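Local coordinates for YcaO (Methanopyrus kandleri, PDB 6CIB), which binds ATP-type nucleotides together with magnesium and probably drives thioamidation of peptide backbones, at residues E283-K286 against R287-H291. Sequence-based numbering, arbitrary orientation.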
loop_
_atom_site.group_PDB
_atom_site.type_symbol
_atom_site.label_atom_id
_atom_site.label_comp_id
_atom_site.label_asym_id
_atom_site.label_seq_id
_atom_site.Cartn_x
_atom_site.Cartn_y
_atom_site.Cartn_z
ATOM N N GLU A 283 25.990 -4.105 -9.415
ATOM C CA GLU A 283 26.006 -5.454 -9.995
ATOM C C GLU A 283 25.815 -6.565 -8.951
ATOM O O GLU A 283 25.190 -7.592 -9.248
ATOM C CB GLU A 283 27.256 -5.687 -10.856
ATOM C CG GLU A 283 27.081 -6.727 -11.967
ATOM C CD GLU A 283 25.999 -6.387 -12.993
ATOM O OE1 GLU A 283 26.013 -5.269 -13.555
ATOM O OE2 GLU A 283 25.131 -7.254 -13.249
ATOM N N ARG A 284 26.331 -6.354 -7.741
ATOM C CA ARG A 284 26.067 -7.293 -6.646
ATOM C C ARG A 284 24.614 -7.239 -6.150
ATOM O O ARG A 284 24.037 -8.279 -5.815
ATOM C CB ARG A 284 27.050 -7.149 -5.474
ATOM C CG ARG A 284 26.674 -8.050 -4.302
ATOM C CD ARG A 284 27.805 -8.908 -3.792
ATOM N NE ARG A 284 28.089 -10.085 -4.621
ATOM C CZ ARG A 284 27.963 -11.359 -4.232
ATOM N NH1 ARG A 284 27.545 -11.675 -3.009
ATOM N NH2 ARG A 284 28.263 -12.331 -5.081
ATOM N N LEU A 285 24.034 -6.040 -6.098
ATOM C CA LEU A 285 22.610 -5.922 -5.759
ATOM C C LEU A 285 21.765 -6.742 -6.732
ATOM O O LEU A 285 20.903 -7.506 -6.297
ATOM C CB LEU A 285 22.150 -4.459 -5.662
ATOM C CG LEU A 285 20.745 -4.215 -5.069
ATOM C CD1 LEU A 285 20.522 -4.902 -3.725
ATOM C CD2 LEU A 285 20.442 -2.724 -4.981
ATOM N N LYS A 286 22.061 -6.609 -8.029
ATOM C CA LYS A 286 21.462 -7.431 -9.093
ATOM C C LYS A 286 21.566 -8.932 -8.816
ATOM O O LYS A 286 20.571 -9.650 -8.937
ATOM C CB LYS A 286 22.125 -7.141 -10.447
ATOM C CG LYS A 286 21.413 -6.132 -11.322
ATOM C CD LYS A 286 22.012 -6.091 -12.723
ATOM C CE LYS A 286 21.468 -7.193 -13.622
ATOM N NZ LYS A 286 21.593 -6.828 -15.061
ATOM N N ARG A 287 22.770 -9.388 -8.458
ATOM C CA ARG A 287 23.036 -10.805 -8.175
ATOM C C ARG A 287 22.315 -11.337 -6.944
ATOM O O ARG A 287 21.858 -12.482 -6.946
ATOM C CB ARG A 287 24.540 -11.076 -8.064
ATOM C CG ARG A 287 25.165 -11.426 -9.399
ATOM C CD ARG A 287 26.643 -11.762 -9.286
ATOM N NE ARG A 287 27.180 -12.052 -10.613
ATOM C CZ ARG A 287 27.702 -11.149 -11.443
ATOM N NH1 ARG A 287 27.795 -9.869 -11.094
ATOM N NH2 ARG A 287 28.142 -11.532 -12.634
ATOM N N LEU A 288 22.217 -10.506 -5.904
ATOM C CA LEU A 288 21.435 -10.838 -4.710
ATOM C C LEU A 288 19.925 -10.858 -4.986
ATOM O O LEU A 288 19.164 -11.491 -4.245
ATOM C CB LEU A 288 21.772 -9.888 -3.550
ATOM C CG LEU A 288 23.188 -9.916 -2.947
ATOM C CD1 LEU A 288 23.343 -8.787 -1.933
ATOM C CD2 LEU A 288 23.540 -11.260 -2.319
ATOM N N ASN A 289 19.514 -10.188 -6.064
ATOM C CA ASN A 289 18.105 -10.084 -6.444
ATOM C C ASN A 289 17.811 -10.642 -7.839
ATOM O O ASN A 289 16.994 -10.091 -8.587
ATOM C CB ASN A 289 17.636 -8.637 -6.290
ATOM C CG ASN A 289 17.425 -8.260 -4.846
ATOM O OD1 ASN A 289 16.440 -8.656 -4.236
ATOM N ND2 ASN A 289 18.354 -7.502 -4.285
ATOM N N ARG A 290 18.471 -11.760 -8.153
ATOM C CA ARG A 290 18.368 -12.459 -9.444
ATOM C C ARG A 290 16.939 -12.800 -9.867
ATOM O O ARG A 290 16.624 -12.771 -11.056
ATOM C CB ARG A 290 19.210 -13.742 -9.422
ATOM C CG ARG A 290 20.695 -13.535 -9.705
ATOM C CD ARG A 290 21.512 -14.814 -9.526
ATOM N NE ARG A 290 21.270 -15.771 -10.608
ATOM C CZ ARG A 290 20.498 -16.856 -10.517
ATOM N NH1 ARG A 290 19.876 -17.164 -9.381
ATOM N NH2 ARG A 290 20.344 -17.645 -11.575
ATOM N N HIS A 291 16.092 -13.127 -8.892
ATOM C CA HIS A 291 14.674 -13.422 -9.135
ATOM C C HIS A 291 13.913 -12.252 -9.785
ATOM O O HIS A 291 13.029 -12.470 -10.617
ATOM C CB HIS A 291 13.974 -13.960 -7.875
ATOM C CG HIS A 291 14.083 -13.074 -6.669
ATOM N ND1 HIS A 291 15.289 -12.648 -6.152
ATOM C CD2 HIS A 291 13.129 -12.576 -5.848
ATOM C CE1 HIS A 291 15.071 -11.906 -5.082
ATOM N NE2 HIS A 291 13.767 -11.851 -4.873
#
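With CG of N289 beside its own backbone N (chi1 -75°) and CG of L285 anti to its N (chi1 -169°), the N289 amide folds back over the last turn of helix 282-288 and meets L285 twice. N289 ND2 donates to L285 O at 3.2 Å, the oxygen lying near the amide plane, and the same ND2 rests 3.4 Å from L285 CD1. The backbone N of N289 adds weak bonds to L285 O and K286 O, so L285 O is gripped by two donors where N289 leaves helical geometry and the chain turns into helix 290-293. Replacing N289 by an alanine removes the amide, which would probably cost L285 O its straighter donor and leave CD1 of L285 without its neighbour. One and two residues earlier, L288 N bonds R284 O at 2.9 Å and R287 N bonds E283 O at 3.1 Å. The extended R287 chain brings NH1 to 3.3 Å from E283 CG; E283 OE2 lies 4.3 Å from R287 NH1, well out of the guanidinium plane, so opposite charges are near but no N-H points at the oxygen. K286 NZ reaches E224 in a salt bridge and has a long one to E283 OE2. This surface helix turn lies far from the nucleotide site: L285 packs on V228 and M231 between strands 217-224 and 233-238, L288 O accepts from R178, just past helix 154-177, and H291 NE2 hydrogen-bonds E175 on that helix.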